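Local coordinates for protein ZmpA Glycopeptidase (Clostridium perfringens, PDB 6XSX) that acts as a glycopeptidase, a metalloprotease that probably cleaves the polypeptide backbone of glycoproteins, seen here as its catalytic M60 peptidase module, at residues 208-216 and 269-277; 216-226 and 280-288. All coordinates share one frame; numbering follows the deposited sequence.

Interaction 1: residues 208-216 and 269-277. With EDO (1,2-ethanediol), chain H.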
loop_
_atom_site.group_PDB
_atom_site.type_symbol
_atom_site.label_atom_id
_atom_site.label_comp_id
_atom_site.label_asym_id
_atom_site.label_seq_id
_atom_site.Cartn_x
_atom_site.Cartn_y
_atom_site.Cartn_z
ATOM N N GLU A 208 17.205 11.400 -2.299
ATOM C CA GLU A 208 16.701 10.177 -2.906
ATOM C C GLU A 208 15.548 9.592 -2.084
ATOM O O GLU A 208 14.598 9.028 -2.637
ATOM C CB GLU A 208 17.835 9.165 -3.046
ATOM C CG GLU A 208 17.381 7.856 -3.661
ATOM C CD GLU A 208 18.492 6.832 -3.836
ATOM O OE1 GLU A 208 19.332 6.696 -2.914
ATOM O OE2 GLU A 208 18.515 6.174 -4.897
ATOM N N THR A 209 15.644 9.721 -0.757
ATOM C CA THR A 209 14.560 9.304 0.118
ATOM C C THR A 209 13.284 10.036 -0.280
ATOM O O THR A 209 12.218 9.435 -0.343
ATOM C CB THR A 209 14.863 9.579 1.599
ATOM O OG1 THR A 209 15.994 8.780 1.939
ATOM C CG2 THR A 209 13.699 9.214 2.498
ATOM N N ALA A 210 13.419 11.335 -0.563
ATOM C CA ALA A 210 12.276 12.191 -0.831
ATOM C C ALA A 210 11.691 11.855 -2.197
ATOM O O ALA A 210 10.469 11.760 -2.353
ATOM C CB ALA A 210 12.688 13.645 -0.765
ATOM N N ASN A 211 12.573 11.693 -3.188
ATOM C CA ASN A 211 12.121 11.487 -4.557
ATOM C C ASN A 211 11.385 10.155 -4.672
ATOM O O ASN A 211 10.362 10.053 -5.353
ATOM C CB ASN A 211 13.267 11.630 -5.565
ATOM C CG ASN A 211 13.575 13.079 -5.892
ATOM O OD1 ASN A 211 12.725 13.956 -5.748
ATOM N ND2 ASN A 211 14.789 13.343 -6.342
ATOM N N LYS A 212 11.902 9.147 -3.967
ATOM C CA LYS A 212 11.346 7.809 -4.039
ATOM C C LYS A 212 9.997 7.773 -3.325
ATOM O O LYS A 212 9.073 7.100 -3.785
ATOM C CB LYS A 212 12.355 6.783 -3.513
ATOM C CG LYS A 212 13.513 6.506 -4.464
ATOM C CD LYS A 212 14.355 5.319 -4.053
ATOM C CE LYS A 212 15.325 4.899 -5.138
ATOM N NZ LYS A 212 16.050 3.664 -4.758
ATOM N N SER A 213 9.896 8.507 -2.208
ATOM C CA SER A 213 8.649 8.589 -1.461
ATOM C C SER A 213 7.543 9.129 -2.362
ATOM O O SER A 213 6.429 8.621 -2.350
ATOM C CB SER A 213 8.800 9.441 -0.221
ATOM O OG SER A 213 9.765 8.893 0.669
ATOM N N ASP A 214 7.872 10.171 -3.140
ATOM C CA ASP A 214 6.918 10.810 -4.034
ATOM C C ASP A 214 6.474 9.827 -5.115
ATOM O O ASP A 214 5.296 9.784 -5.461
ATOM C CB ASP A 214 7.454 12.134 -4.598
ATOM C CG ASP A 214 7.361 13.275 -3.598
ATOM O OD1 ASP A 214 6.565 13.150 -2.644
ATOM O OD2 ASP A 214 8.092 14.274 -3.765
ATOM N N GLU A 215 7.424 9.043 -5.633
ATOM C CA GLU A 215 7.132 8.054 -6.657
ATOM C C GLU A 215 6.144 7.019 -6.114
ATOM O O GLU A 215 5.311 6.530 -6.868
ATOM C CB GLU A 215 8.410 7.370 -7.158
ATOM C CG GLU A 215 9.256 8.225 -8.093
ATOM C CD GLU A 215 8.596 8.653 -9.400
ATOM O OE1 GLU A 215 7.551 8.077 -9.762
ATOM O OE2 GLU A 215 9.128 9.563 -10.062
ATOM N N VAL A 216 6.261 6.669 -4.823
ATOM C CA VAL A 216 5.373 5.670 -4.241
ATOM C C VAL A 216 3.939 6.208 -4.216
ATOM O O VAL A 216 3.013 5.490 -4.597
ATOM C CB VAL A 216 5.841 5.198 -2.850
ATOM C CG1 VAL A 216 4.779 4.391 -2.121
ATOM C CG2 VAL A 216 7.132 4.400 -2.933
ATOM N N GLY A 269 14.639 0.553 5.990
ATOM C CA GLY A 269 13.547 0.338 5.049
ATOM C C GLY A 269 12.831 1.648 4.710
ATOM O O GLY A 269 12.506 1.912 3.548
ATOM N N ALA A 270 12.605 2.471 5.744
ATOM C CA ALA A 270 11.911 3.739 5.608
ATOM C C ALA A 270 12.725 4.701 4.737
ATOM O O ALA A 270 12.179 5.314 3.818
ATOM C CB ALA A 270 11.624 4.330 6.974
ATOM N N LEU A 271 14.020 4.829 5.045
ATOM C CA LEU A 271 14.904 5.761 4.361
ATOM C C LEU A 271 15.155 5.298 2.928
ATOM O O LEU A 271 15.291 6.121 2.022
ATOM C CB LEU A 271 16.210 5.891 5.153
ATOM C CG LEU A 271 16.091 6.661 6.472
ATOM C CD1 LEU A 271 17.374 6.573 7.286
ATOM C CD2 LEU A 271 15.724 8.120 6.225
ATOM N N GLY A 272 15.212 3.979 2.743
ATOM C CA GLY A 272 15.360 3.370 1.429
ATOM C C GLY A 272 14.057 3.353 0.632
ATOM O O GLY A 272 14.075 3.069 -0.561
ATOM N N VAL A 273 12.935 3.689 1.283
ATOM C CA VAL A 273 11.626 3.665 0.642
ATOM C C VAL A 273 11.332 2.255 0.121
ATOM O O VAL A 273 10.973 2.051 -1.041
ATOM C CB VAL A 273 11.496 4.753 -0.442
ATOM C CG1 VAL A 273 10.055 4.915 -0.893
ATOM C CG2 VAL A 273 12.025 6.096 0.049
ATOM N N ASP A 274 11.464 1.282 1.029
ATOM C CA ASP A 274 11.100 -0.110 0.817
ATOM C C ASP A 274 9.665 -0.185 0.304
ATOM O O ASP A 274 8.779 0.412 0.904
ATOM C CB ASP A 274 11.234 -0.858 2.147
ATOM C CG ASP A 274 10.997 -2.358 2.069
ATOM O OD1 ASP A 274 9.843 -2.765 1.813
ATOM O OD2 ASP A 274 11.962 -3.108 2.287
ATOM N N THR A 275 9.428 -0.929 -0.787
ATOM C CA THR A 275 8.061 -1.142 -1.245
ATOM C C THR A 275 7.656 -2.611 -1.119
ATOM O O THR A 275 6.782 -3.077 -1.851
ATOM C CB THR A 275 7.819 -0.634 -2.673
ATOM O OG1 THR A 275 8.770 -1.233 -3.548
ATOM C CG2 THR A 275 7.878 0.872 -2.795
ATOM N N GLY A 276 8.309 -3.333 -0.201
ATOM C CA GLY A 276 7.946 -4.708 0.095
ATOM C C GLY A 276 6.647 -4.774 0.897
ATOM O O GLY A 276 6.072 -3.736 1.249
ATOM N N TRP A 277 6.214 -6.010 1.198
ATOM C CA TRP A 277 4.885 -6.279 1.736
ATOM C C TRP A 277 4.598 -5.463 3.002
ATOM O O TRP A 277 3.548 -4.827 3.107
ATOM C CB TRP A 277 4.669 -7.781 1.968
ATOM C CG TRP A 277 3.278 -8.066 2.447
ATOM C CD1 TRP A 277 2.836 -8.007 3.736
ATOM C CD2 TRP A 277 2.122 -8.359 1.641
ATOM N NE1 TRP A 277 1.492 -8.259 3.789
ATOM C CE2 TRP A 277 1.026 -8.484 2.521
ATOM C CE3 TRP A 277 1.906 -8.546 0.268
ATOM C CZ2 TRP A 277 -0.264 -8.792 2.079
ATOM C CZ3 TRP A 277 0.636 -8.854 -0.167
ATOM C CH2 TRP A 277 -0.432 -8.977 0.726
HETATM C C1 EDO H . 7.108 3.020 1.591
HETATM O O1 EDO H . 8.447 2.953 2.098
HETATM C C2 EDO H . 6.190 4.053 2.165
HETATM O O2 EDO H . 6.064 4.052 3.590
#
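Thr209 OG1 donates a hydrogen bond to Leu271 O at 2.8 Å and is also hydrogen-bonded to Tyr199 OH, so this buried hydroxyl has two partners. It reaches Leu271 O only 15° out of the carbonyl plane. With chi1 at -63° the hydroxyl lies beside the backbone N of Thr209, and the methyl CG2 rests 3.5 Å from the same Leu271 O; threonine suits the place by pairing a hydroxyl for the carbonyl with a methyl. Ser213 N and Ser213 OG approach Thr209 O from opposite faces, OG at 2.7 Å. Helix 267-272 ends here in a Schellman motif, and Val273, at positive phi, turns its side chain onto helix 206-224, where valine's two branches reach two places: CG2 settles 3.4 Å from Thr209 O and against Lys212 CB and Ser213 OG, while CG1 meets Val216 CG2 at 3.6 Å. Lys212 contributes mainly its CB; its extended chain carries NZ to Glu208 OE2 in a 3.5 Å salt bridge. Thr275 lays its methyl CG2 alongside Val216 CG2, and its hydroxyl is hydrogen-bonded to Lys310 NZ. Asp274, between Val273 and Thr275, forms an Asx turn with Gly276 N, and its carbonyl oxygen accepts a bond from O1 of a bound ethanediol.

Interaction 2: residues 216-226 and 280-288; sequences VIKETMKYWGF and MHEMGHNFD
Thr220 points its methyl CG2 squarely at the face of Phe287, 3.7 Å from the ring centroid and 8° off the normal, a CH-pi contact. The rotamer of Thr220 explains how one small residue serves two ends: at chi1 -69°, OG1 folds back to donate to Val216 O at 3.0 Å, from the face of that carbonyl opposite Thr220 N, which leaves CG2 projecting across the interface. Threonine thus keeps its hydroxyl satisfied within the helix while offering an apolar surface. Phe287 turns an edge toward the face of Trp224, the planes 64° apart, and its CB lies over the indole five-membered ring. Met221 CG touches Phe287 CE1, and Phe226 meets the ring at its edge. Toward the start of segment 216-226, two flexible methionines bridge the helix segments, whose axes come no closer than 12.0 Å. Met283 runs out extended from the backbone and bends only at chi3, so that SD lies 3.7 Å from Val216 CG1 while CE touches Ile217 CD1. Met280, bent at chi2 and chi3, brings CE tip to tip with Val216 CG1 at 3.8 Å. The methionines and Phe287 pack helix 277-286 against helix 206-224, while His285 starts out away from it; with His281 and Glu282 it forms a pattern consistent with the HExxH zinc-binding helix of M60 metallopeptidases.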
loop_
_atom_site.group_PDB
_atom_site.type_symbol
_atom_site.label_atom_id
_atom_site.label_comp_id
_atom_site.label_asym_id
_atom_site.label_seq_id
_atom_site.Cartn_x
_atom_site.Cartn_y
_atom_site.Cartn_z
ATOM N N VAL A 216 6.261 6.669 -4.823
ATOM C CA VAL A 216 5.373 5.670 -4.241
ATOM C C VAL A 216 3.939 6.208 -4.216
ATOM O O VAL A 216 3.013 5.490 -4.597
ATOM C CB VAL A 216 5.841 5.198 -2.850
ATOM C CG1 VAL A 216 4.779 4.391 -2.121
ATOM C CG2 VAL A 216 7.132 4.400 -2.933
ATOM N N ILE A 217 3.766 7.474 -3.793
ATOM C CA ILE A 217 2.439 8.072 -3.686
ATOM C C ILE A 217 1.819 8.226 -5.079
ATOM O O ILE A 217 0.633 7.950 -5.266
ATOM C CB ILE A 217 2.467 9.409 -2.908
ATOM C CG1 ILE A 217 2.936 9.222 -1.462
ATOM C CG2 ILE A 217 1.109 10.109 -2.977
ATOM C CD1 ILE A 217 1.996 8.393 -0.616
ATOM N N LYS A 218 2.632 8.656 -6.051
ATOM C CA LYS A 218 2.197 8.775 -7.437
ATOM C C LYS A 218 1.659 7.429 -7.931
ATOM O O LYS A 218 0.518 7.335 -8.371
ATOM C CB LYS A 218 3.346 9.286 -8.313
ATOM C CG LYS A 218 2.933 9.854 -9.666
ATOM C CD LYS A 218 4.086 10.516 -10.398
ATOM C CE LYS A 218 3.867 10.601 -11.894
ATOM N NZ LYS A 218 5.151 10.430 -12.619
ATOM N N GLU A 219 2.486 6.384 -7.840
ATOM C CA GLU A 219 2.117 5.058 -8.319
ATOM C C GLU A 219 0.860 4.577 -7.584
ATOM O O GLU A 219 -0.061 4.066 -8.217
ATOM C CB GLU A 219 3.317 4.105 -8.218
ATOM C CG GLU A 219 3.071 2.695 -8.737
ATOM C CD GLU A 219 2.485 2.603 -10.138
ATOM O OE1 GLU A 219 2.767 3.495 -10.959
ATOM O OE2 GLU A 219 1.737 1.647 -10.404
ATOM N N THR A 220 0.799 4.807 -6.265
ATOM C CA THR A 220 -0.329 4.367 -5.457
ATOM C C THR A 220 -1.611 5.054 -5.915
ATOM O O THR A 220 -2.661 4.420 -6.029
ATOM C CB THR A 220 -0.132 4.615 -3.955
ATOM O OG1 THR A 220 0.898 3.738 -3.498
ATOM C CG2 THR A 220 -1.391 4.357 -3.152
ATOM N N MET A 221 -1.516 6.355 -6.185
ATOM C CA MET A 221 -2.726 7.086 -6.490
ATOM C C MET A 221 -3.211 6.756 -7.903
ATOM O O MET A 221 -4.414 6.630 -8.122
ATOM C CB MET A 221 -2.550 8.586 -6.239
ATOM C CG MET A 221 -2.629 8.863 -4.755
ATOM S SD MET A 221 -2.483 10.582 -4.281
ATOM C CE MET A 221 -4.145 11.169 -4.611
ATOM N N LYS A 222 -2.273 6.543 -8.833
ATOM C CA LYS A 222 -2.621 6.016 -10.146
ATOM C C LYS A 222 -3.334 4.662 -10.014
ATOM O O LYS A 222 -4.421 4.472 -10.557
ATOM C CB LYS A 222 -1.372 5.919 -11.027
ATOM C CG LYS A 222 -1.623 5.356 -12.421
ATOM C CD LYS A 222 -0.338 5.245 -13.214
ATOM C CE LYS A 222 -0.437 4.278 -14.374
ATOM N NZ LYS A 222 0.878 4.130 -15.049
ATOM N N TYR A 223 -2.734 3.723 -9.276
ATOM C CA TYR A 223 -3.324 2.402 -9.093
ATOM C C TYR A 223 -4.730 2.482 -8.496
ATOM O O TYR A 223 -5.567 1.634 -8.801
ATOM C CB TYR A 223 -2.405 1.521 -8.242
ATOM C CG TYR A 223 -2.794 0.072 -8.052
ATOM C CD1 TYR A 223 -2.983 -0.793 -9.126
ATOM C CD2 TYR A 223 -2.897 -0.458 -6.774
ATOM C CE1 TYR A 223 -3.291 -2.132 -8.925
ATOM C CE2 TYR A 223 -3.215 -1.787 -6.554
ATOM C CZ TYR A 223 -3.415 -2.628 -7.634
ATOM O OH TYR A 223 -3.707 -3.940 -7.397
ATOM N N TRP A 224 -4.979 3.487 -7.640
ATOM C CA TRP A 224 -6.240 3.611 -6.922
ATOM C C TRP A 224 -7.277 4.382 -7.746
ATOM O O TRP A 224 -8.428 4.509 -7.324
ATOM C CB TRP A 224 -5.998 4.274 -5.558
ATOM C CG TRP A 224 -6.560 3.496 -4.410
ATOM C CD1 TRP A 224 -7.587 3.866 -3.593
ATOM C CD2 TRP A 224 -6.128 2.199 -3.956
ATOM N NE1 TRP A 224 -7.816 2.894 -2.658
ATOM C CE2 TRP A 224 -6.945 1.856 -2.859
ATOM C CE3 TRP A 224 -5.138 1.300 -4.367
ATOM C CZ2 TRP A 224 -6.799 0.654 -2.164
ATOM C CZ3 TRP A 224 -4.985 0.115 -3.676
ATOM C CH2 TRP A 224 -5.805 -0.203 -2.589
ATOM N N GLY A 225 -6.858 4.918 -8.902
ATOM C CA GLY A 225 -7.765 5.574 -9.833
ATOM C C GLY A 225 -8.013 7.058 -9.550
ATOM O O GLY A 225 -9.024 7.607 -9.996
ATOM N N PHE A 226 -7.087 7.713 -8.832
ATOM C CA PHE A 226 -7.142 9.162 -8.662
ATOM C C PHE A 226 -6.569 9.821 -9.913
ATOM O O PHE A 226 -5.384 10.129 -9.971
ATOM C CB PHE A 226 -6.431 9.605 -7.379
ATOM C CG PHE A 226 -7.119 9.158 -6.114
ATOM C CD1 PHE A 226 -8.222 9.843 -5.627
ATOM C CD2 PHE A 226 -6.666 8.047 -5.418
ATOM C CE1 PHE A 226 -8.864 9.423 -4.471
ATOM C CE2 PHE A 226 -7.307 7.629 -4.262
ATOM C CZ PHE A 226 -8.408 8.312 -3.794
ATOM N N MET A 280 3.968 -1.608 2.287
ATOM C CA MET A 280 2.891 -1.283 1.367
ATOM C C MET A 280 1.548 -1.789 1.893
ATOM O O MET A 280 0.507 -1.209 1.599
ATOM C CB MET A 280 3.188 -1.809 -0.040
ATOM C CG MET A 280 4.429 -1.162 -0.637
ATOM S SD MET A 280 4.356 0.660 -0.537
ATOM C CE MET A 280 3.043 0.990 -1.703
ATOM N N HIS A 281 1.582 -2.831 2.729
ATOM C CA HIS A 281 0.369 -3.300 3.382
ATOM C C HIS A 281 -0.207 -2.194 4.263
ATOM O O HIS A 281 -1.415 -1.993 4.283
ATOM C CB HIS A 281 0.638 -4.604 4.148
ATOM C CG HIS A 281 -0.465 -5.033 5.057
ATOM N ND1 HIS A 281 -1.492 -5.866 4.638
ATOM C CD2 HIS A 281 -0.705 -4.757 6.360
ATOM C CE1 HIS A 281 -2.319 -6.081 5.643
ATOM N NE2 HIS A 281 -1.856 -5.411 6.718
ATOM N N GLU A 282 0.668 -1.464 4.966
ATOM C CA GLU A 282 0.236 -0.362 5.815
ATOM C C GLU A 282 -0.301 0.794 4.981
ATOM O O GLU A 282 -1.292 1.406 5.357
ATOM C CB GLU A 282 1.358 0.136 6.729
ATOM C CG GLU A 282 1.881 -0.934 7.674
ATOM C CD GLU A 282 0.818 -1.790 8.341
ATOM O OE1 GLU A 282 -0.214 -1.235 8.747
ATOM O OE2 GLU A 282 1.020 -3.024 8.439
ATOM N N MET A 283 0.364 1.114 3.867
ATOM C CA MET A 283 -0.133 2.200 3.039
ATOM C C MET A 283 -1.518 1.813 2.510
ATOM O O MET A 283 -2.423 2.648 2.461
ATOM C CB MET A 283 0.821 2.510 1.877
ATOM C CG MET A 283 0.331 3.637 0.983
ATOM S SD MET A 283 1.640 4.326 -0.073
ATOM C CE MET A 283 2.665 5.114 1.171
ATOM N N GLY A 284 -1.676 0.526 2.161
ATOM C CA GLY A 284 -2.941 -0.036 1.702
ATOM C C GLY A 284 -4.096 0.210 2.675
ATOM O O GLY A 284 -5.176 0.617 2.258
ATOM N N HIS A 285 -3.859 -0.041 3.968
ATOM C CA HIS A 285 -4.860 0.200 4.996
ATOM C C HIS A 285 -5.279 1.667 4.977
ATOM O O HIS A 285 -6.432 1.976 5.228
ATOM C CB HIS A 285 -4.302 -0.065 6.401
ATOM C CG HIS A 285 -4.285 -1.487 6.843
ATOM N ND1 HIS A 285 -5.363 -2.336 6.661
ATOM C CD2 HIS A 285 -3.342 -2.192 7.510
ATOM C CE1 HIS A 285 -5.069 -3.521 7.166
ATOM N NE2 HIS A 285 -3.831 -3.456 7.702
ATOM N N ASN A 286 -4.320 2.564 4.720
ATOM C CA ASN A 286 -4.573 3.993 4.801
ATOM C C ASN A 286 -5.374 4.471 3.593
ATOM O O ASN A 286 -6.066 5.488 3.667
ATOM C CB ASN A 286 -3.277 4.789 4.988
ATOM C CG ASN A 286 -2.901 4.935 6.449
ATOM O OD1 ASN A 286 -3.733 5.318 7.271
ATOM N ND2 ASN A 286 -1.653 4.642 6.779
ATOM N N PHE A 287 -5.287 3.736 2.480
ATOM C CA PHE A 287 -5.917 4.225 1.259
ATOM C C PHE A 287 -7.368 3.769 1.059
ATOM O O PHE A 287 -7.963 4.145 0.053
ATOM C CB PHE A 287 -5.036 3.986 0.028
ATOM C CG PHE A 287 -4.121 5.143 -0.279
ATOM C CD1 PHE A 287 -4.525 6.161 -1.126
ATOM C CD2 PHE A 287 -2.868 5.233 0.309
ATOM C CE1 PHE A 287 -3.692 7.241 -1.391
ATOM C CE2 PHE A 287 -2.038 6.309 0.044
ATOM C CZ PHE A 287 -2.445 7.305 -0.814
ATOM N N ASP A 288 -7.959 2.987 1.981
ATOM C CA ASP A 288 -9.379 2.673 1.817
ATOM C C ASP A 288 -10.083 2.388 3.142
ATOM O O ASP A 288 -9.708 1.469 3.867
ATOM C CB ASP A 288 -9.629 1.558 0.798
ATOM C CG ASP A 288 -11.059 1.503 0.279
ATOM O OD1 ASP A 288 -11.852 2.429 0.571
ATOM O OD2 ASP A 288 -11.371 0.536 -0.434
#

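Interactions 1 and 2 follow each other along helix 206-224, their centres about 13 Å apart, and Val216 joins them: CG2 serves residues 269-277 and CG1 serves residues 280-288. On the other side the chain leaves helix 267-272, passes through the Asx turn and enters helix 277-286 after its N-cap, Gly276. The two contacts also touch directly, with Thr275 O 3.3 Å from Met280 CG. Ethanediol, probably from the crystallisation liquor, is hydrogen-bonded to Asp274 O and Ser242 OG, with the side chain of Met283 about 4 Å away. Helix 206-224 thus packs against both the turn leading into helix 277-286 and that helix, whose HExxH pattern probably binds zinc, though no metal is bound to its histidines here.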